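Local coordinates for putative acyl-CoA N-acyltransferase (Klebsiella pneumoniae subsp. pneumoniae, PDB 3LOD), which probably transfers an acyl group from an acyl-CoA donor to an amine, as a putative N-acyltransferase of the GNAT family, at residues 18-23 with 62-67. Numbering follows the deposited sequence.
Sequences ALIAAL and VGCGAI
Leu19 and Ile20, neighbours on helix 14-26, meet the sulfur of Cys64 on strand 61-69 at two adjacent points of its helix-facing side, a compact example of how a helix is seated on a sheet by a few apolar atoms. Ile20 CD1 lies 3.6 Å from Cys64 SG, and Leu19 CB lies 3.7 Å from the same SG. The CB of Cys64 points toward the helix, and a chi1 of 63°, with SG between the backbone N and the carbonyl carbon, sets the sulfur where both touch it. Leu19 also reaches the strand with both branches of its fork: CD1 comes to 3.9 Å from Gly63 O, and CD2 sits almost squarely over the face of the Val62-Gly63 peptide, 3.9 Å from Val62 C. Here the strand turns main-chain atoms to the helix, since the CB of Val62 is directed away from it. The CB of Ile20 is not aimed at the strand; its end, CD1, makes the approach, with chi2 at -20°, away from a staggered value. No hydrogen bond joins the segments, whose axes run nearly perpendicular, at 88°, and pass 8.7 Å apart. Val62 and Gly63 together face Ile54 in a classic beta bulge, while Leu23, one turn beyond Leu19, packs on Tyr81 of adjacent strand 74-82. The arrangement is the alpha/beta layer packing of the GNAT fold, its first helix lying across the central mixed sheet.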
ATOM      1  N   ALA A  18       0.112  14.409  -2.360  1.00 17.62           N
ATOM      2  CA  ALA A  18       1.463  14.840  -1.902  1.00 17.34           C
ATOM      3  C   ALA A  18       2.355  13.688  -1.457  1.00 17.82           C
ATOM      4  O   ALA A  18       3.564  13.623  -1.826  1.00 18.24           O
ATOM      5  CB  ALA A  18       1.390  15.938  -0.816  1.00 16.16           C
ATOM      6  N   LEU A  19       1.791  12.741  -0.703  1.00 17.95           N
ATOM      7  CA  LEU A  19       2.565  11.528  -0.316  1.00 17.37           C
ATOM      8  C   LEU A  19       3.001  10.673  -1.540  1.00 17.98           C
ATOM      9  O   LEU A  19       4.160  10.361  -1.725  1.00 18.37           O
ATOM     10  CB  LEU A  19       1.750  10.717   0.652  1.00 16.68           C
ATOM     11  CG  LEU A  19       1.422  11.499   1.916  1.00 18.06           C
ATOM     12  CD1 LEU A  19       0.115  11.001   2.567  1.00 16.41           C
ATOM     13  CD2 LEU A  19       2.627  11.401   2.872  1.00 18.82           C
ATOM     14  N   ILE A  20       2.044  10.363  -2.388  1.00 17.82           N
ATOM     15  CA  ILE A  20       2.249   9.744  -3.663  1.00 19.09           C
ATOM     16  C   ILE A  20       3.341  10.452  -4.504  1.00 19.03           C
ATOM     17  O   ILE A  20       4.262   9.813  -5.003  1.00 18.71           O
ATOM     18  CB  ILE A  20       0.846   9.714  -4.342  1.00 19.91           C
ATOM     19  CG1 ILE A  20      -0.016   8.702  -3.601  1.00 21.99           C
ATOM     20  CG2 ILE A  20       0.846   9.348  -5.787  1.00 21.04           C
ATOM     21  CD1 ILE A  20       0.811   7.700  -2.802  1.00 21.48           C
ATOM     22  N   ALA A  21       3.242  11.768  -4.649  1.00 19.01           N
ATOM     23  CA  ALA A  21       4.252  12.544  -5.369  1.00 18.23           C
ATOM     24  C   ALA A  21       5.638  12.347  -4.731  1.00 18.67           C
ATOM     25  O   ALA A  21       6.624  12.107  -5.460  1.00 18.64           O
ATOM     26  CB  ALA A  21       3.864  13.986  -5.420  1.00 15.95           C
ATOM     27  N   ALA A  22       5.720  12.430  -3.402  1.00 18.72           N
ATOM     28  CA  ALA A  22       7.001  12.193  -2.696  1.00 20.41           C
ATOM     29  C   ALA A  22       7.490  10.747  -2.943  1.00 22.09           C
ATOM     30  O   ALA A  22       8.675  10.536  -3.172  1.00 23.60           O
ATOM     31  CB  ALA A  22       6.867  12.469  -1.132  1.00 18.22           C
ATOM     32  N   LEU A  23       6.592   9.769  -2.859  1.00 23.45           N
ATOM     33  CA  LEU A  23       6.913   8.362  -3.186  1.00 26.73           C
ATOM     34  C   LEU A  23       7.586   8.290  -4.555  1.00 29.92           C
ATOM     35  O   LEU A  23       8.681   7.728  -4.660  1.00 31.51           O
ATOM     36  CB  LEU A  23       5.648   7.468  -3.187  1.00 25.15           C
ATOM     37  CG  LEU A  23       5.704   5.963  -3.558  1.00 24.66           C
ATOM     38  CD1 LEU A  23       6.577   5.116  -2.651  1.00 21.94           C
ATOM     39  CD2 LEU A  23       4.323   5.345  -3.586  1.00 18.87           C
ATOM     40  N   VAL A  62       0.844  11.352   6.972  1.00 28.35           N
ATOM     41  CA  VAL A  62       2.257  11.185   7.237  1.00 26.38           C
ATOM     42  C   VAL A  62       2.642   9.890   6.517  1.00 25.19           C
ATOM     43  O   VAL A  62       3.809   9.558   6.394  1.00 26.07           O
ATOM     44  CB  VAL A  62       2.455  11.220   8.815  1.00 26.99           C
ATOM     45  CG1 VAL A  62       2.443   9.856   9.490  1.00 25.52           C
ATOM     46  CG2 VAL A  62       3.619  12.081   9.231  1.00 25.95           C
ATOM     47  N   GLY A  63       1.638   9.199   5.992  1.00 22.54           N
ATOM     48  CA  GLY A  63       1.826   7.930   5.284  1.00 19.90           C
ATOM     49  C   GLY A  63       0.516   7.515   4.614  1.00 18.33           C
ATOM     50  O   GLY A  63      -0.555   8.029   4.954  1.00 17.81           O
ATOM     51  N   CYS A  64       0.569   6.625   3.633  1.00 17.22           N
ATOM     52  CA  CYS A  64      -0.686   6.160   3.057  1.00 17.69           C
ATOM     53  C   CYS A  64      -0.502   4.896   2.297  1.00 17.09           C
ATOM     54  O   CYS A  64       0.658   4.470   2.091  1.00 18.31           O
ATOM     55  CB  CYS A  64      -1.232   7.197   2.092  1.00 18.27           C
ATOM     56  SG  CYS A  64      -0.109   7.473   0.669  1.00 23.91           S
ATOM     57  N   GLY A  65      -1.619   4.298   1.853  1.00 15.98           N
ATOM     58  CA  GLY A  65      -1.532   3.142   0.955  1.00 15.16           C
ATOM     59  C   GLY A  65      -2.908   2.771   0.446  1.00 16.27           C
ATOM     60  O   GLY A  65      -3.929   3.317   0.900  1.00 15.56           O
ATOM     61  N   ALA A  66      -2.948   1.830  -0.490  1.00 16.35           N
ATOM     62  CA  ALA A  66      -4.197   1.551  -1.178  1.00 17.52           C
ATOM     63  C   ALA A  66      -4.236   0.142  -1.740  1.00 18.27           C
ATOM     64  O   ALA A  66      -3.166  -0.496  -2.007  1.00 20.05           O
ATOM     65  CB  ALA A  66      -4.419   2.538  -2.275  1.00 16.75           C
ATOM     66  N   ILE A  67      -5.459  -0.347  -1.894  1.00 17.92           N
ATOM     67  CA  ILE A  67      -5.692  -1.665  -2.452  1.00 18.70           C
ATOM     68  C   ILE A  67      -6.741  -1.502  -3.516  1.00 19.10           C
ATOM     69  O   ILE A  67      -7.794  -0.883  -3.275  1.00 20.23           O
ATOM     70  CB  ILE A  67      -6.208  -2.642  -1.388  1.00 19.01           C
ATOM     71  CG1 ILE A  67      -5.082  -2.985  -0.429  1.00 19.45           C
ATOM     72  CG2 ILE A  67      -6.791  -3.918  -2.043  1.00 17.81           C
ATOM     73  CD1 ILE A  67      -5.556  -3.704   0.809  1.00 21.64           C
TER